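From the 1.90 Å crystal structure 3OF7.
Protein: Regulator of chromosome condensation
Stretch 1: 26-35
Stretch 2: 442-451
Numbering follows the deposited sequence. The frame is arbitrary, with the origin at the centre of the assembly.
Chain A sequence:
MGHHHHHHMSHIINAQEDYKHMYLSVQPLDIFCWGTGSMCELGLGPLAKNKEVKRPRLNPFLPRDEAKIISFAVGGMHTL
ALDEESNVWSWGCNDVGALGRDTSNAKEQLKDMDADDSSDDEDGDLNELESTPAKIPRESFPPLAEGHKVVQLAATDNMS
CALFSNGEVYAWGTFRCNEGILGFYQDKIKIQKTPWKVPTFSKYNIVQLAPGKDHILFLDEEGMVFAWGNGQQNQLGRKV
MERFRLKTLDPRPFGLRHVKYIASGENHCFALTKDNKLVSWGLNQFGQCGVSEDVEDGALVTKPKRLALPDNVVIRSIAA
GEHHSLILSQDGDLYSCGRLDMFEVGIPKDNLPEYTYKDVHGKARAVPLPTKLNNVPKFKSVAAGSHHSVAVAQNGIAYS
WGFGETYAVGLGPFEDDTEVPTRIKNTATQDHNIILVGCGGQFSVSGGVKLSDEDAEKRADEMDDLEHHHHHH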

# COMPACT_ATOMS: atom_id res chain seq x y z
N VAL A 26 12.00 9.40 -11.00
CA VAL A 26 12.67 9.85 -12.23
C VAL A 26 13.90 8.99 -12.51
O VAL A 26 14.20 8.66 -13.66
CB VAL A 26 13.04 11.36 -12.19
CG1 VAL A 26 13.70 11.81 -13.51
CG2 VAL A 26 11.80 12.20 -11.91
N GLN A 27 14.60 8.60 -11.45
CA GLN A 27 15.79 7.77 -11.55
C GLN A 27 15.45 6.30 -11.37
O GLN A 27 14.61 5.97 -10.53
CB GLN A 27 16.79 8.15 -10.45
CG GLN A 27 16.97 9.63 -10.18
CD GLN A 27 17.78 9.87 -8.92
OE1 GLN A 27 18.98 9.61 -8.89
NE2 GLN A 27 17.13 10.36 -7.87
N PRO A 28 16.11 5.41 -12.14
CA PRO A 28 15.96 3.98 -11.88
C PRO A 28 16.52 3.65 -10.49
O PRO A 28 17.42 4.36 -10.00
CB PRO A 28 16.77 3.32 -13.00
CG PRO A 28 17.76 4.37 -13.40
CD PRO A 28 17.04 5.67 -13.25
N LEU A 29 15.99 2.60 -9.87
CA LEU A 29 16.22 2.35 -8.44
C LEU A 29 16.92 1.03 -8.16
O LEU A 29 16.65 0.03 -8.83
CB LEU A 29 14.88 2.35 -7.70
CG LEU A 29 14.01 3.61 -7.76
CD1 LEU A 29 12.57 3.31 -7.34
CD2 LEU A 29 14.60 4.74 -6.93
N ASP A 30 17.79 1.02 -7.16
CA ASP A 30 18.16 -0.22 -6.49
C ASP A 30 16.93 -0.67 -5.70
O ASP A 30 16.35 0.12 -4.96
CB ASP A 30 19.32 0.01 -5.52
CG ASP A 30 20.65 0.22 -6.22
OD1 ASP A 30 20.85 -0.32 -7.34
OD2 ASP A 30 21.50 0.93 -5.65
N ILE A 31 16.53 -1.92 -5.89
CA ILE A 31 15.37 -2.48 -5.17
C ILE A 31 15.84 -3.41 -4.04
O ILE A 31 16.68 -4.27 -4.25
CB ILE A 31 14.42 -3.26 -6.15
CG1 ILE A 31 13.94 -2.35 -7.30
CG2 ILE A 31 13.23 -3.92 -5.40
CD1 ILE A 31 13.17 -1.11 -6.87
N PHE A 32 15.28 -3.21 -2.85
CA PHE A 32 15.60 -4.02 -1.68
C PHE A 32 14.35 -4.71 -1.16
O PHE A 32 13.28 -4.10 -1.15
CB PHE A 32 16.16 -3.14 -0.56
CG PHE A 32 17.39 -2.37 -0.96
CD1 PHE A 32 18.65 -2.94 -0.82
CD2 PHE A 32 17.27 -1.10 -1.50
CE1 PHE A 32 19.80 -2.23 -1.20
CE2 PHE A 32 18.41 -0.38 -1.88
CZ PHE A 32 19.67 -0.95 -1.73
N CYS A 33 14.51 -5.94 -0.71
CA CYS A 33 13.39 -6.73 -0.18
C CYS A 33 13.80 -7.38 1.13
O CYS A 33 14.97 -7.77 1.31
CB CYS A 33 13.00 -7.82 -1.20
SG CYS A 33 12.45 -7.21 -2.81
N TRP A 34 12.84 -7.51 2.04
CA TRP A 34 13.11 -8.16 3.33
C TRP A 34 11.83 -8.61 4.02
O TRP A 34 10.73 -8.18 3.64
CB TRP A 34 13.95 -7.25 4.23
CG TRP A 34 13.24 -6.01 4.74
CD1 TRP A 34 12.61 -5.86 5.95
CD2 TRP A 34 13.12 -4.75 4.07
NE1 TRP A 34 12.10 -4.59 6.07
CE2 TRP A 34 12.40 -3.88 4.93
CE3 TRP A 34 13.54 -4.26 2.82
CZ2 TRP A 34 12.09 -2.56 4.59
CZ3 TRP A 34 13.24 -2.94 2.48
CH2 TRP A 34 12.52 -2.10 3.36
N GLY A 35 11.98 -9.46 5.04
CA GLY A 35 10.86 -10.03 5.79
C GLY A 35 10.73 -11.51 5.49
O GLY A 35 11.73 -12.21 5.34
N GLN A 442 3.71 -9.90 5.12
CA GLN A 442 4.83 -10.37 5.95
C GLN A 442 6.19 -9.88 5.47
O GLN A 442 7.23 -10.44 5.84
CB GLN A 442 4.84 -11.91 6.00
CG GLN A 442 3.56 -12.55 6.52
CD GLN A 442 3.70 -14.06 6.77
OE1 GLN A 442 4.68 -14.68 6.37
NE2 GLN A 442 2.71 -14.63 7.45
N PHE A 443 6.21 -8.83 4.65
CA PHE A 443 7.44 -8.40 3.98
C PHE A 443 7.34 -6.95 3.55
O PHE A 443 6.26 -6.36 3.55
CB PHE A 443 7.72 -9.31 2.76
CG PHE A 443 6.81 -9.05 1.57
CD1 PHE A 443 5.47 -9.44 1.60
CD2 PHE A 443 7.30 -8.42 0.42
CE1 PHE A 443 4.63 -9.21 0.49
CE2 PHE A 443 6.47 -8.18 -0.68
CZ PHE A 443 5.13 -8.57 -0.65
N SER A 444 8.49 -6.37 3.18
CA SER A 444 8.56 -4.99 2.72
C SER A 444 9.50 -4.87 1.52
O SER A 444 10.36 -5.73 1.29
CB SER A 444 9.04 -4.08 3.85
OG SER A 444 8.29 -4.30 5.04
N VAL A 445 9.32 -3.80 0.75
CA VAL A 445 10.15 -3.53 -0.43
C VAL A 445 10.49 -2.05 -0.42
O VAL A 445 9.65 -1.22 -0.06
CB VAL A 445 9.40 -3.87 -1.75
CG1 VAL A 445 10.29 -3.57 -2.97
CG2 VAL A 445 8.94 -5.33 -1.77
N SER A 446 11.72 -1.71 -0.80
CA SER A 446 12.11 -0.32 -0.97
C SER A 446 12.88 -0.10 -2.28
O SER A 446 13.36 -1.05 -2.91
CB SER A 446 12.93 0.18 0.22
OG SER A 446 14.18 -0.48 0.25
N GLY A 447 12.96 1.16 -2.69
CA GLY A 447 13.73 1.54 -3.85
C GLY A 447 14.49 2.79 -3.48
O GLY A 447 13.92 3.73 -2.93
N GLY A 448 15.80 2.78 -3.75
CA GLY A 448 16.62 3.94 -3.48
C GLY A 448 17.78 4.09 -4.43
O GLY A 448 18.02 3.24 -5.30
N VAL A 449 18.52 5.18 -4.27
CA VAL A 449 19.72 5.43 -5.07
C VAL A 449 20.90 5.70 -4.13
O VAL A 449 20.72 6.31 -3.07
CB VAL A 449 19.55 6.61 -6.09
CG1 VAL A 449 18.61 6.22 -7.22
CG2 VAL A 449 19.06 7.89 -5.40
N LYS A 450 22.08 5.24 -4.51
CA LYS A 450 23.30 5.51 -3.75
C LYS A 450 23.53 7.01 -3.64
O LYS A 450 23.40 7.73 -4.63
CB LYS A 450 24.53 4.89 -4.42
CG LYS A 450 24.62 3.38 -4.36
CD LYS A 450 25.98 2.91 -4.87
N LEU A 451 23.84 7.48 -2.45
CA LEU A 451 24.32 8.84 -2.30
C LEU A 451 25.78 8.87 -2.76
O LEU A 451 26.47 7.85 -2.69
CB LEU A 451 24.23 9.30 -0.85
CG LEU A 451 22.84 9.54 -0.25
CD1 LEU A 451 22.99 9.74 1.23
CD2 LEU A 451 22.13 10.74 -0.90
O HOH W 1 22.13 3.56 -6.75

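W34, S446 and V449 lie at different points along an antiparallel pairing of strand 443-450 with the strand through residues 30-34, and each loses 70 Å² or more to the other stretch. The strand axes approach to 4.7 Å and their N-to-C directions differ by 157°; in all, 738 Å² is buried, both sides summed.

W34 gives up the most surface, 90 Å². Its backbone forms a reciprocal pair with S444: W34 N donates to S444 O at 3.1 Å and S444 N donates to W34 O at 2.9 Å, with N-H...O angles of 159° and 166°. The p rotamer (chi1 69°, chi2 96°) brings the indole back across the neighbouring strand. S444 CB then sits 3.8 Å from the centroid of the six-membered ring of W34, only 28° off the ring normal, which identifies a CH-pi contact over the face. The same ring meets S446 differently: W34 CZ3 lies 3.5 Å from S446 OG, and that oxygen is at the ring edge, near its plane.

S446 has 70 Å² covered, and it is engaged both through its backbone and through its side chain. Its backbone pairs with F32, F32 N to S446 O and S446 N to F32 O both measuring 2.9 Å, at 169° and 164°, close to linear. Its side chain shares a sheet face with those of F32 and W34, and S446 OG comes within 3.4 Å of F32 CB. The carbonyl also receives a CA-H...O contact, I31 CA to S446 O at 3.3 Å, as expected for a residue flanking a hydrogen-bonded antiparallel pair.

On the face carrying I31, C33 and V445, the packing is apolar: I31 CG2 is 3.8 Å from V445 CG1, and C33 SG is 4.1 Å from V445 CG2. G447, opposite I31, has no side chain, and the space is needed: an ideal CB there would fall 2.8 Å from L29 CD1, a clash.

V449 also covers 70 Å², here by side-chain packing against the segment leading into the first strand. V449 CG1 lies 3.6 Å from P28 O, 3.8 Å from Q27 OE1 and 4.3 Å from L29 CD2, so one methyl reaches three successive residues. Next to it, D30 N donates to G448 O at 2.9 Å, though at 139° the bond is more bent than its partner, G448 N to D30 O (3.0 Å, 159°). A water extends the link, donating to D30 OD2 at 2.9 Å and accepting from K450 N at 2.8 Å.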